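Local coordinates for protein putative ABC transporter subunit, substrate-binding component (Rhodopseudomonas palustris, PDB 4EVQ) that binds 4-hydroxybenzoate as the solute-binding component of an ABC transporter, probably handing lignin-derived aromatic acids on for uptake, at residues G27-L32 with W159-G164; V111-A116 with D287-Q292; G115-T120 with G164-S169; N135-R140 with P363-E368; S169-S174 with C209-F214. All coordinates share one frame; numbering follows the deposited sequence. Where two conformers were deposited one is given.

Contact 1 (G27-L32 with W159-G164); sequences GTYAPL and WKYAAG. With PHB (p-hydroxybenzoic acid), chain H; ACT (acetate ion), chain G.
Trp159 meets the phenol end of Tyr29 with the six-membered part of its indole. CZ3 of Trp159 lies 3.5 Å from Tyr29 OH and 4.0 Å from Tyr29 CE1. The indole and the phenol pass alongside each other, pointing opposite ways. The indole NE1 is turned elsewhere and donates to Asp192 O.

Tyr161 carries the polar part of the contact. Its CG sits between the backbone N and the carbonyl carbon (chi1 83°), and the ring reaches toward Tyr29 from the opposite direction. Tyr29 OH donates to Tyr161 OH at 2.8 Å, near the plane and at the edge of both rings. Tyr161 OH in turn donates to O1' of p-hydroxybenzoic acid at 2.6 Å, again in the plane of its ring. The result is a short relay from tyrosine to tyrosine to ligand carboxylate, which would fix the rotation of both hydroxyls. Tyr29 also lays one ring face over C3 of the ligand.

Ala163 follows, with CB 3.4 Å from ligand C1'. On the other segment, Leu32 CD2 touches ligand C3 at 3.7 Å.

The contact spans the ligand cleft between the two lobes of a periplasmic binding protein. Tyr29 directly precedes helix 30-46 of one lobe. Trp159 ends strand 153-159 of the other, Tyr161 directly precedes helix 162-177, and Phe190 packs against Tyr29, Trp159 and Tyr161.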
# COMPACT_ATOMS: atom_id res chain seq x y z
N GLY A 27 -2.83 -16.32 -5.47
CA GLY A 27 -3.84 -16.07 -4.48
C GLY A 27 -4.49 -14.71 -4.60
O GLY A 27 -4.43 -13.99 -5.62
N THR A 28 -5.11 -14.33 -3.49
CA THR A 28 -6.04 -13.23 -3.54
C THR A 28 -5.36 -11.88 -3.89
O THR A 28 -5.96 -11.00 -4.51
CB THR A 28 -6.84 -13.15 -2.27
OG1 THR A 28 -8.03 -12.36 -2.51
CG2 THR A 28 -6.09 -12.47 -1.22
N TYR A 29 -4.09 -11.74 -3.54
CA TYR A 29 -3.40 -10.51 -3.80
C TYR A 29 -2.45 -10.58 -5.01
O TYR A 29 -1.64 -9.69 -5.22
CB TYR A 29 -2.67 -10.09 -2.54
CG TYR A 29 -3.54 -9.51 -1.42
CD1 TYR A 29 -4.74 -8.87 -1.66
CD2 TYR A 29 -3.12 -9.57 -0.10
CE1 TYR A 29 -5.46 -8.29 -0.63
CE2 TYR A 29 -3.84 -9.03 0.94
CZ TYR A 29 -5.01 -8.37 0.67
OH TYR A 29 -5.74 -7.77 1.68
N ALA A 30 -2.58 -11.63 -5.82
CA ALA A 30 -1.78 -11.72 -7.03
C ALA A 30 -1.80 -10.44 -7.92
O ALA A 30 -0.77 -10.06 -8.43
CB ALA A 30 -2.21 -12.96 -7.85
N PRO A 31 -2.95 -9.77 -8.09
CA PRO A 31 -2.90 -8.56 -8.92
C PRO A 31 -2.08 -7.43 -8.32
O PRO A 31 -1.49 -6.62 -9.07
CB PRO A 31 -4.36 -8.13 -9.02
CG PRO A 31 -5.12 -9.32 -8.62
CD PRO A 31 -4.33 -10.12 -7.71
N LEU A 32 -2.01 -7.41 -6.99
CA LEU A 32 -1.19 -6.39 -6.31
C LEU A 32 0.30 -6.74 -6.49
O LEU A 32 1.11 -5.87 -6.74
CB LEU A 32 -1.54 -6.31 -4.82
CG LEU A 32 -2.84 -5.59 -4.44
CD1 LEU A 32 -4.09 -6.26 -5.02
CD2 LEU A 32 -2.93 -5.49 -2.94
N TRP A 159 -11.54 -7.63 6.44
CA TRP A 159 -11.01 -8.95 6.70
C TRP A 159 -10.34 -9.02 8.08
O TRP A 159 -9.73 -8.04 8.54
CB TRP A 159 -10.00 -9.34 5.62
CG TRP A 159 -10.60 -9.85 4.35
CD1 TRP A 159 -11.61 -10.76 4.24
CD2 TRP A 159 -10.21 -9.51 3.02
NE1 TRP A 159 -11.84 -11.04 2.93
CE2 TRP A 159 -10.99 -10.30 2.15
CE3 TRP A 159 -9.24 -8.68 2.47
CZ2 TRP A 159 -10.86 -10.25 0.75
CZ3 TRP A 159 -9.09 -8.64 1.13
CH2 TRP A 159 -9.91 -9.39 0.27
N LYS A 160 -10.44 -10.19 8.70
CA LYS A 160 -9.91 -10.44 10.02
C LYS A 160 -8.41 -10.80 9.94
O LYS A 160 -7.99 -11.95 10.05
CB LYS A 160 -10.71 -11.51 10.73
CG LYS A 160 -10.37 -11.61 12.23
CD LYS A 160 -11.29 -12.48 13.05
CE LYS A 160 -10.74 -12.57 14.47
NZ LYS A 160 -9.46 -13.32 14.57
N TYR A 161 -7.59 -9.79 9.72
CA TYR A 161 -6.16 -9.93 9.84
C TYR A 161 -5.60 -8.54 10.15
O TYR A 161 -6.33 -7.56 10.11
CB TYR A 161 -5.50 -10.61 8.62
CG TYR A 161 -5.19 -9.72 7.43
CD1 TYR A 161 -6.18 -9.34 6.57
CD2 TYR A 161 -3.88 -9.30 7.14
CE1 TYR A 161 -5.90 -8.57 5.45
CE2 TYR A 161 -3.61 -8.54 6.05
CZ TYR A 161 -4.62 -8.17 5.19
OH TYR A 161 -4.35 -7.43 4.08
N ALA A 162 -4.28 -8.46 10.34
CA ALA A 162 -3.65 -7.25 10.86
C ALA A 162 -4.00 -5.99 10.10
O ALA A 162 -4.21 -4.96 10.70
CB ALA A 162 -2.13 -7.42 10.96
N ALA A 163 -3.98 -6.04 8.78
CA ALA A 163 -4.17 -4.82 8.05
C ALA A 163 -5.57 -4.29 8.22
O ALA A 163 -5.76 -3.07 8.37
CB ALA A 163 -3.82 -4.97 6.58
N GLY A 164 -6.55 -5.18 8.16
CA GLY A 164 -7.92 -4.74 8.37
C GLY A 164 -8.10 -4.22 9.78
O GLY A 164 -8.69 -3.15 9.99
C1' PHB H . -1.77 -5.20 3.94
O1' PHB H . -1.96 -6.38 4.30
O2' PHB H . -0.96 -4.41 4.56
C1 PHB H . -2.44 -4.63 2.75
C2 PHB H . -2.90 -5.48 1.75
C3 PHB H . -3.55 -4.95 0.64
C4 PHB H . -3.75 -3.62 0.56
C5 PHB H . -3.29 -2.75 1.53
C6 PHB H . -2.65 -3.28 2.61
O4 PHB H . -4.39 -3.09 -0.50
C ACT G . -4.52 -16.28 0.04
O ACT G . -5.45 -17.11 -0.18
OXT ACT G . -4.06 -15.60 -0.93
CH3 ACT G . -3.95 -16.14 1.40

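Contact 2 (V111-A116 with D287-Q292); sequences VPNAGA and DVFAVQ. With PHB (p-hydroxybenzoic acid), chain H.
Gln292 points the nitrogen of its amide at the loop around Pro112 and Asn113. NE2 donates to Asn113 OD1 at 3.0 Å, in the carbonyl plane and on a lone pair of that oxygen. The acceptor also lies in the amide plane of Gln292, although the two amide planes are turned 41° apart. A second, weak bond runs from NE2 to Pro112 O at 2.9 Å.

Asn113 has CG anti to its own N (chi1 -175°), which carries the amide in between Gln292 and Phe289. Its OD1 meets the Phe289 ring at the edge and in plane, 3.3 Å from CE1, with amide and ring 59° apart. Further along the same edge, Phe289 CZ is 3.4 Å from ligand O4.

Both amides are oriented by partners at each end. Gln292 OE1 bonds His261 NE2, and Asn113 ND2 donates to Val90 O. Asn113 therefore keeps its nitrogen side toward the aromatic ligand, with ND2 3.4 Å from C6, and this buried network shapes one wall of the pocket.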
# COMPACT_ATOMS: atom_id res chain seq x y z
N VAL A 111 9.82 -2.14 1.81
CA VAL A 111 8.43 -2.63 1.86
C VAL A 111 7.62 -1.81 0.89
O VAL A 111 7.44 -0.62 1.10
CB VAL A 111 7.89 -2.52 3.27
CG1 VAL A 111 6.43 -2.98 3.33
CG2 VAL A 111 8.72 -3.31 4.24
N PRO A 112 7.07 -2.44 -0.15
CA PRO A 112 6.42 -1.69 -1.24
C PRO A 112 4.88 -1.70 -1.12
O PRO A 112 4.21 -1.29 -2.05
CB PRO A 112 6.86 -2.46 -2.48
CG PRO A 112 6.81 -3.86 -2.04
CD PRO A 112 7.29 -3.82 -0.60
N ASN A 113 4.35 -2.26 -0.05
CA ASN A 113 2.92 -2.12 0.19
C ASN A 113 2.52 -2.31 1.66
O ASN A 113 1.92 -1.41 2.26
CB ASN A 113 2.04 -3.10 -0.62
CG ASN A 113 0.57 -2.81 -0.40
OD1 ASN A 113 0.07 -1.78 -0.86
ND2 ASN A 113 -0.10 -3.66 0.40
N ALA A 114 2.81 -3.47 2.25
CA ALA A 114 2.28 -3.82 3.57
C ALA A 114 2.30 -2.64 4.51
O ALA A 114 3.35 -2.05 4.77
CB ALA A 114 3.06 -4.98 4.19
N GLY A 115 1.16 -2.32 5.07
CA GLY A 115 0.99 -1.17 5.94
C GLY A 115 1.24 -1.40 7.39
O GLY A 115 1.10 -0.44 8.18
N ALA A 116 1.66 -2.59 7.77
CA ALA A 116 1.74 -2.95 9.19
C ALA A 116 2.36 -1.82 9.99
O ALA A 116 3.50 -1.40 9.73
CB ALA A 116 2.56 -4.23 9.35
N ASP A 287 -2.05 1.67 -10.92
CA ASP A 287 -2.70 2.02 -9.66
C ASP A 287 -1.67 2.27 -8.59
O ASP A 287 -0.44 2.31 -8.86
CB ASP A 287 -3.74 0.97 -9.27
CG ASP A 287 -3.15 -0.37 -9.03
OD1 ASP A 287 -1.94 -0.51 -8.90
OD2 ASP A 287 -3.92 -1.37 -8.99
N VAL A 288 -2.13 2.45 -7.37
CA VAL A 288 -1.23 2.82 -6.26
C VAL A 288 -0.15 1.79 -6.06
O VAL A 288 0.96 2.14 -5.65
CB VAL A 288 -2.04 3.09 -4.95
CG1 VAL A 288 -2.66 1.82 -4.39
CG2 VAL A 288 -1.17 3.83 -3.91
N PHE A 289 -0.45 0.51 -6.29
CA PHE A 289 0.52 -0.55 -6.07
C PHE A 289 1.64 -0.43 -7.07
O PHE A 289 2.84 -0.56 -6.71
CB PHE A 289 -0.21 -1.90 -6.14
CG PHE A 289 -1.42 -1.94 -5.25
CD1 PHE A 289 -1.29 -1.97 -3.88
CD2 PHE A 289 -2.69 -1.96 -5.78
CE1 PHE A 289 -2.40 -1.94 -3.05
CE2 PHE A 289 -3.80 -1.98 -5.00
CZ PHE A 289 -3.67 -1.96 -3.63
N ALA A 290 1.31 -0.14 -8.33
CA ALA A 290 2.35 0.12 -9.32
C ALA A 290 3.20 1.33 -8.97
O ALA A 290 4.43 1.29 -9.14
CB ALA A 290 1.73 0.30 -10.68
N VAL A 291 2.60 2.40 -8.45
CA VAL A 291 3.35 3.56 -8.02
C VAL A 291 4.32 3.18 -6.93
O VAL A 291 5.48 3.65 -6.92
CB VAL A 291 2.41 4.65 -7.52
CG1 VAL A 291 3.16 5.81 -6.89
CG2 VAL A 291 1.53 5.18 -8.65
N GLN A 292 3.88 2.41 -5.95
CA GLN A 292 4.70 2.02 -4.84
C GLN A 292 5.89 1.17 -5.29
O GLN A 292 6.98 1.31 -4.73
CB GLN A 292 3.86 1.30 -3.76
CG GLN A 292 2.88 2.24 -3.08
CD GLN A 292 1.79 1.58 -2.26
OE1 GLN A 292 1.03 2.25 -1.60
NE2 GLN A 292 1.71 0.25 -2.30
C1' PHB H . -1.77 -5.20 3.94
O1' PHB H . -1.96 -6.38 4.30
O2' PHB H . -0.96 -4.41 4.56
C1 PHB H . -2.44 -4.63 2.75
C2 PHB H . -2.90 -5.48 1.75
C3 PHB H . -3.55 -4.95 0.64
C4 PHB H . -3.75 -3.62 0.56
C5 PHB H . -3.29 -2.75 1.53
C6 PHB H . -2.65 -3.28 2.61
O4 PHB H . -4.39 -3.09 -0.50

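Contact 3 (G115-T120 with G164-S169); sequences GADIIT and GEEMVS. With PHB (p-hydroxybenzoic acid), chain H.
Asp117 and Glu166 extend toward each other across the contact. Glu166 has CG anti to the carbonyl carbon (chi1 -73°) and is extended beyond it, so its carboxylate reaches the backbone of Asp117. Asp117 N donates to Glu166 OE1 at 2.9 Å. The bond comes to the syn side of the oxygen but 27° out of the carboxylate plane.

Asp117 has the same first-torsion setting, and its carboxylate lies stacked on that of Glu166 with the planes 5° apart. Asp117 OD2 is 3.5 Å from Glu166 OE1, a close approach of two acceptors. Donors around the pair probably ease the like charges: Gly136 N bonds Asp117 OD1, and Asn135 ND2 bonds Glu166 OE1.

The loop 115-120 belongs to one lobe of the periplasmic binding fold and helix 162-177 to the other. These bonds link the two lobes beside the cleft, consistent with the closed, ligand-bound form.

Two waters add to the contact. One donates to both Asp117 OD2 and Glu166 O. The other donates to Glu166 OE2 at 2.7 Å and accepts from Ile118 N.

At the inner end of the loop, Gly115 N donates to ligand O2' at 3.0 Å. Met167, present as selenomethionine, is extended at first and then bends at its last torsion. That bend places its CE 3.7 Å from ligand C6.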
# COMPACT_ATOMS: atom_id res chain seq x y z
N GLY A 115 1.16 -2.32 5.07
CA GLY A 115 0.99 -1.17 5.94
C GLY A 115 1.24 -1.40 7.39
O GLY A 115 1.10 -0.44 8.18
N ALA A 116 1.66 -2.59 7.77
CA ALA A 116 1.74 -2.95 9.19
C ALA A 116 2.36 -1.82 9.99
O ALA A 116 3.50 -1.40 9.73
CB ALA A 116 2.56 -4.23 9.35
N ASP A 117 1.67 -1.39 11.02
CA ASP A 117 2.12 -0.24 11.82
C ASP A 117 3.47 -0.49 12.43
O ASP A 117 4.30 0.43 12.48
CB ASP A 117 1.10 0.07 12.92
CG ASP A 117 -0.21 0.67 12.40
OD1 ASP A 117 -0.21 1.31 11.34
OD2 ASP A 117 -1.21 0.53 13.14
N ILE A 118 3.75 -1.72 12.80
CA ILE A 118 4.98 -1.99 13.56
C ILE A 118 6.23 -1.79 12.72
O ILE A 118 7.31 -1.51 13.28
CB ILE A 118 4.94 -3.41 14.15
CG1 ILE A 118 5.96 -3.56 15.27
CG2 ILE A 118 5.11 -4.47 13.07
CD1 ILE A 118 5.71 -4.81 16.09
N ILE A 119 6.13 -1.90 11.41
CA ILE A 119 7.32 -1.85 10.55
C ILE A 119 8.08 -0.53 10.68
O ILE A 119 9.34 -0.53 10.62
CB ILE A 119 6.90 -2.18 9.10
CG1 ILE A 119 6.51 -3.64 9.01
CG2 ILE A 119 8.03 -1.86 8.10
CD1 ILE A 119 5.98 -4.08 7.68
N THR A 120 7.38 0.55 10.90
CA THR A 120 8.03 1.86 11.11
C THR A 120 7.74 2.42 12.50
O THR A 120 7.80 3.66 12.77
CB THR A 120 7.71 2.86 9.96
OG1 THR A 120 6.30 3.07 9.87
CG2 THR A 120 8.22 2.34 8.58
N GLY A 164 -6.55 -5.18 8.16
CA GLY A 164 -7.92 -4.74 8.37
C GLY A 164 -8.10 -4.22 9.78
O GLY A 164 -8.69 -3.15 9.99
N GLU A 165 -7.55 -4.91 10.76
CA GLU A 165 -7.70 -4.50 12.15
C GLU A 165 -7.07 -3.14 12.35
O GLU A 165 -7.65 -2.25 13.00
CB GLU A 165 -7.08 -5.56 13.07
CG GLU A 165 -7.75 -6.92 13.05
CD GLU A 165 -6.85 -8.12 13.47
OE1 GLU A 165 -7.34 -9.29 13.34
OE2 GLU A 165 -5.67 -7.93 13.89
N GLU A 166 -5.89 -2.91 11.78
CA GLU A 166 -5.21 -1.65 12.02
C GLU A 166 -5.82 -0.47 11.28
O GLU A 166 -5.80 0.65 11.77
CB GLU A 166 -3.74 -1.79 11.62
CG GLU A 166 -2.93 -2.63 12.62
CD GLU A 166 -1.48 -2.89 12.22
OE1 GLU A 166 -1.02 -2.35 11.20
OE2 GLU A 166 -0.79 -3.58 12.98
N MSE A 167 -6.27 -0.69 10.05
CA MSE A 167 -6.94 0.37 9.33
C MSE A 167 -8.29 0.71 9.96
O MSE A 167 -8.69 1.88 9.96
CB MSE A 167 -7.10 0.02 7.87
CG MSE A 167 -5.82 0.11 7.08
SE MSE A 167 -6.03 0.00 5.18
CE MSE A 167 -5.07 -1.58 4.88
N VAL A 168 -9.00 -0.27 10.51
CA VAL A 168 -10.24 0.04 11.23
C VAL A 168 -9.90 0.76 12.51
O VAL A 168 -10.59 1.71 12.91
CB VAL A 168 -11.05 -1.25 11.46
CG1 VAL A 168 -12.09 -1.06 12.56
CG2 VAL A 168 -11.74 -1.72 10.19
N SER A 169 -8.85 0.35 13.20
CA SER A 169 -8.47 1.02 14.46
C SER A 169 -8.15 2.50 14.25
O SER A 169 -8.62 3.35 14.98
CB SER A 169 -7.30 0.29 15.08
OG SER A 169 -6.90 0.89 16.29
C1' PHB H . -1.77 -5.20 3.94
O1' PHB H . -1.96 -6.38 4.30
O2' PHB H . -0.96 -4.41 4.56
C1 PHB H . -2.44 -4.63 2.75
C2 PHB H . -2.90 -5.48 1.75
C3 PHB H . -3.55 -4.95 0.64
C4 PHB H . -3.75 -3.62 0.56
C5 PHB H . -3.29 -2.75 1.53
C6 PHB H . -2.65 -3.28 2.61
O4 PHB H . -4.39 -3.09 -0.50
O HOH W 1 -3.76 1.19 13.66
O HOH W 2 1.83 -3.99 12.92

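Contact 4 (N135-R140 with P363-E368); sequences NGQIGR and PAVADE. With SO4 (sulfate ion), chain D.
Gln137 reaches out from its helix to the backbone of 363-368. Its NE2 donates to Val365 O at 3.1 Å. The acceptor lies close to the plane of the glutamine amide, but the donor stands 52° above the carbonyl plane of Val365. NE2 also touches Val365 CG2 at 3.7 Å. The other end of the amide, OE1, rests 3.4 Å from Asp367 CB. Gln137 gets there with CG anti to its backbone N (chi1 -170°) and the chain extended.

Water tightens the join. One molecule donates to Gln137 OE1 at 2.8 Å and accepts from Asp367 N. A second takes a weak bond from Gln137 N, and its link to Asp367 OD1 is doubtful.

Asp367 is positioned by partners farther out. Its OD1 forms a salt bridge with Arg121, and its OD2 accepts from Ala369 N. Arg140 NE donates to O1 of a sulfate at 2.9 Å and NH2 to O4 at 3.0 Å. This ion, probably from the crystallisation liquor, is also bonded by Arg121.

This is a surface contact. It ties the first turns of helix 135-148, which packs against helix 162-177, to the loop that follows strand 354-362, the last strand of the seven-stranded sheet.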
# COMPACT_ATOMS: atom_id res chain seq x y z
N ASN A 135 -0.86 1.63 7.99
CA ASN A 135 -2.28 1.31 8.12
C ASN A 135 -3.03 2.29 9.00
O ASN A 135 -4.09 2.76 8.65
CB ASN A 135 -2.41 -0.09 8.73
CG ASN A 135 -2.06 -1.21 7.76
OD1 ASN A 135 -2.19 -1.09 6.55
ND2 ASN A 135 -1.65 -2.33 8.32
N GLY A 136 -2.49 2.58 10.18
CA GLY A 136 -3.26 3.42 11.09
C GLY A 136 -3.35 4.83 10.56
O GLY A 136 -4.39 5.49 10.69
N GLN A 137 -2.28 5.30 9.93
CA GLN A 137 -2.32 6.66 9.40
C GLN A 137 -3.34 6.86 8.28
O GLN A 137 -4.10 7.84 8.26
CB GLN A 137 -0.93 7.11 8.96
CG GLN A 137 -0.87 8.60 8.63
CD GLN A 137 0.52 9.15 8.43
OE1 GLN A 137 1.44 8.44 8.10
NE2 GLN A 137 0.65 10.46 8.57
N ILE A 138 -3.43 5.91 7.36
CA ILE A 138 -4.41 6.06 6.31
C ILE A 138 -5.83 5.85 6.86
O ILE A 138 -6.74 6.54 6.47
CB ILE A 138 -4.13 5.16 5.07
CG1 ILE A 138 -5.01 5.63 3.92
CG2 ILE A 138 -4.28 3.67 5.36
CD1 ILE A 138 -4.69 4.97 2.56
N GLY A 139 -5.99 4.95 7.81
CA GLY A 139 -7.30 4.81 8.45
C GLY A 139 -7.76 6.10 9.13
O GLY A 139 -8.89 6.54 9.01
N ARG A 140 -6.84 6.71 9.87
CA ARG A 140 -7.11 8.00 10.52
C ARG A 140 -7.51 9.07 9.52
O ARG A 140 -8.48 9.81 9.73
CB ARG A 140 -5.90 8.50 11.28
CG ARG A 140 -5.70 7.82 12.60
CD ARG A 140 -4.60 8.52 13.35
NE ARG A 140 -4.54 8.20 14.75
CZ ARG A 140 -5.25 8.84 15.68
NH1 ARG A 140 -6.11 9.77 15.35
NH2 ARG A 140 -5.11 8.51 16.93
N PRO A 363 -2.57 16.89 4.64
CA PRO A 363 -1.28 17.28 4.08
C PRO A 363 -0.23 16.28 4.50
O PRO A 363 -0.52 15.31 5.18
CB PRO A 363 -1.03 18.66 4.73
CG PRO A 363 -1.57 18.48 6.06
CD PRO A 363 -2.81 17.62 5.90
N ALA A 364 1.00 16.53 4.11
CA ALA A 364 2.05 15.55 4.26
C ALA A 364 2.65 15.61 5.66
O ALA A 364 3.48 16.50 5.96
CB ALA A 364 3.10 15.75 3.23
N VAL A 365 2.24 14.69 6.53
CA VAL A 365 2.71 14.70 7.91
C VAL A 365 3.31 13.34 8.26
O VAL A 365 2.94 12.30 7.72
CB VAL A 365 1.68 15.14 8.95
CG1 VAL A 365 0.96 16.38 8.53
CG2 VAL A 365 0.72 14.11 9.22
N ALA A 366 4.26 13.37 9.20
CA ALA A 366 4.93 12.15 9.61
C ALA A 366 4.11 11.32 10.58
O ALA A 366 3.58 11.87 11.54
CB ALA A 366 6.26 12.54 10.25
N ASP A 367 3.98 10.02 10.31
CA ASP A 367 3.38 9.07 11.25
C ASP A 367 4.12 9.19 12.54
O ASP A 367 5.37 9.30 12.54
CB ASP A 367 3.49 7.64 10.73
CG ASP A 367 2.96 6.59 11.72
OD1 ASP A 367 1.72 6.45 11.84
OD2 ASP A 367 3.79 5.88 12.36
N GLU A 368 3.34 9.11 13.62
CA GLU A 368 3.81 9.36 14.96
C GLU A 368 4.95 8.51 15.41
O GLU A 368 5.72 8.95 16.23
CB GLU A 368 2.67 9.22 15.99
CG GLU A 368 3.14 9.39 17.44
CD GLU A 368 1.97 9.55 18.40
OE1 GLU A 368 2.22 9.95 19.56
OE2 GLU A 368 0.81 9.31 17.99
S SO4 D . -2.05 6.08 16.56
O1 SO4 D . -2.89 5.93 15.36
O2 SO4 D . -1.53 4.77 16.91
O3 SO4 D . -0.91 6.90 16.20
O4 SO4 D . -2.75 6.75 17.67
O HOH W 3 4.18 8.83 7.73
O HOH W 4 -0.00 4.30 11.63

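Contact 5 (S169-S174 with C209-F214); sequences SGFKKS and CVYAFF. With PHB (p-hydroxybenzoic acid), chain H.
Phe171 lays its ring over a face of Tyr211 in an offset stack. The centroids are 4.2 Å apart and the planes differ by 14°. Each ring lies beside the stem of the other, and each is also covered by the other's CB. Phe171 CB sits over the tyrosine face, 3.7 Å from the ring centroid and 3.5 Å from Tyr211 CZ. Tyr211 CB lies over the phenylalanine face at 4.1 Å from that centroid, a second CH-pi contact. With CG anti to the backbone N (chi1 158°), the Phe171 ring is carried toward strand 209-213. The pair is buried and apolar, apart from Tyr211 OH, which makes a weak hydrogen bond to Met167 O.

Two residues on from Tyr211, Phe213 puts its ring edge against the ligand, with CZ 3.7 Å from C4.

The stack packs helix 162-177 onto the parallel core of the second lobe. Strand 209-213 runs there between strands 153-159 and 235-238, and Met146 and Thr142 of helix 135-148 touch the pair.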
# COMPACT_ATOMS: atom_id res chain seq x y z
N SER A 169 -8.85 0.35 13.20
CA SER A 169 -8.47 1.02 14.46
C SER A 169 -8.15 2.50 14.25
O SER A 169 -8.62 3.35 14.98
CB SER A 169 -7.30 0.29 15.08
OG SER A 169 -6.90 0.89 16.29
N GLY A 170 -7.41 2.82 13.20
CA GLY A 170 -7.10 4.21 12.90
C GLY A 170 -8.34 5.01 12.56
O GLY A 170 -8.53 6.13 13.02
N PHE A 171 -9.19 4.44 11.72
CA PHE A 171 -10.43 5.07 11.39
C PHE A 171 -11.24 5.37 12.66
O PHE A 171 -11.80 6.45 12.83
CB PHE A 171 -11.23 4.15 10.44
CG PHE A 171 -12.72 4.43 10.46
CD1 PHE A 171 -13.25 5.48 9.75
CD2 PHE A 171 -13.55 3.68 11.25
CE1 PHE A 171 -14.60 5.83 9.90
CE2 PHE A 171 -14.90 3.99 11.35
CZ PHE A 171 -15.40 5.08 10.66
N LYS A 172 -11.35 4.39 13.54
CA LYS A 172 -12.21 4.54 14.72
C LYS A 172 -11.66 5.65 15.59
O LYS A 172 -12.43 6.42 16.16
CB LYS A 172 -12.31 3.25 15.52
CG LYS A 172 -13.13 2.18 14.86
CD LYS A 172 -13.05 0.84 15.59
CE LYS A 172 -13.68 0.90 16.87
NZ LYS A 172 -13.53 -0.48 17.50
N LYS A 173 -10.35 5.74 15.72
CA LYS A 173 -9.77 6.81 16.52
C LYS A 173 -10.13 8.16 16.01
O LYS A 173 -10.53 9.02 16.81
CB LYS A 173 -8.27 6.64 16.64
CG LYS A 173 -7.89 5.45 17.48
CD LYS A 173 -6.40 5.21 17.47
CE LYS A 173 -6.10 3.85 18.09
NZ LYS A 173 -4.72 3.39 17.78
N SER A 174 -10.02 8.43 14.73
CA SER A 174 -10.33 9.76 14.25
C SER A 174 -11.81 10.02 14.10
O SER A 174 -12.26 11.18 14.22
CB SER A 174 -9.59 10.06 12.93
OG SER A 174 -10.08 9.21 11.92
N CYS A 209 -23.10 5.64 7.11
CA CYS A 209 -21.99 5.32 6.21
C CYS A 209 -21.42 3.96 6.60
O CYS A 209 -21.57 3.48 7.71
CB CYS A 209 -20.87 6.39 6.31
SG CYS A 209 -20.20 6.64 7.97
N VAL A 210 -20.67 3.41 5.64
CA VAL A 210 -19.90 2.19 5.82
C VAL A 210 -18.45 2.49 5.45
O VAL A 210 -18.19 3.14 4.43
CB VAL A 210 -20.45 1.06 4.95
CG1 VAL A 210 -19.53 -0.16 5.00
CG2 VAL A 210 -21.85 0.67 5.41
N TYR A 211 -17.55 2.04 6.31
CA TYR A 211 -16.11 2.07 6.06
C TYR A 211 -15.65 0.64 5.81
O TYR A 211 -15.80 -0.20 6.68
CB TYR A 211 -15.39 2.63 7.28
CG TYR A 211 -13.87 2.60 7.26
CD1 TYR A 211 -13.16 3.61 6.66
CD2 TYR A 211 -13.15 1.60 7.89
CE1 TYR A 211 -11.78 3.61 6.68
CE2 TYR A 211 -11.77 1.58 7.91
CZ TYR A 211 -11.10 2.60 7.33
OH TYR A 211 -9.71 2.64 7.38
N ALA A 212 -15.06 0.39 4.64
CA ALA A 212 -14.62 -0.95 4.27
C ALA A 212 -13.18 -0.95 3.80
O ALA A 212 -12.76 -0.10 3.03
CB ALA A 212 -15.52 -1.52 3.17
N PHE A 213 -12.48 -1.97 4.25
CA PHE A 213 -11.17 -2.29 3.68
C PHE A 213 -11.21 -3.69 3.08
O PHE A 213 -11.36 -4.69 3.82
CB PHE A 213 -9.97 -2.17 4.63
CG PHE A 213 -8.71 -2.86 4.07
CD1 PHE A 213 -8.12 -2.38 2.93
CD2 PHE A 213 -8.21 -4.02 4.62
CE1 PHE A 213 -7.04 -3.04 2.34
CE2 PHE A 213 -7.13 -4.70 4.01
CZ PHE A 213 -6.56 -4.19 2.88
N PHE A 214 -11.10 -3.72 1.77
CA PHE A 214 -10.83 -4.95 0.99
C PHE A 214 -9.93 -4.47 -0.14
O PHE A 214 -9.79 -3.26 -0.39
CB PHE A 214 -12.12 -5.56 0.41
CG PHE A 214 -13.04 -6.06 1.46
CD1 PHE A 214 -12.79 -7.21 2.14
CD2 PHE A 214 -14.16 -5.32 1.82
CE1 PHE A 214 -13.57 -7.63 3.17
CE2 PHE A 214 -14.94 -5.71 2.85
CZ PHE A 214 -14.68 -6.86 3.54
C1' PHB H . -1.77 -5.20 3.94
O1' PHB H . -1.96 -6.38 4.30
O2' PHB H . -0.96 -4.41 4.56
C1 PHB H . -2.44 -4.63 2.75
C2 PHB H . -2.90 -5.48 1.75
C3 PHB H . -3.55 -4.95 0.64
C4 PHB H . -3.75 -3.62 0.56
C5 PHB H . -3.29 -2.75 1.53
C6 PHB H . -2.65 -3.28 2.61
O4 PHB H . -4.39 -3.09 -0.50

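Contacts 1, 2 and 3 line the pocket of p-hydroxybenzoic acid, and Phe213 of contact 5 adds to it. The first three centres lie about 12 to 14 Å apart. Contact 2 lies within one lobe, whereas contact 3 reaches helix 162-177 of the other and contact 1 the residues just before it. That helix runs on into contact 5, where Phe213 touches Tyr29 and Tyr161 of contact 1 and Met167 of contact 3. Contact 4 stands outside the pocket, with the side chain of Gln137 about 12 Å from the ligand. Asn135 and Gly136 join it to contact 3, centres about 11 Å apart. Arg140 O and Ser174 OG, 2.8 Å apart, link it to contact 5.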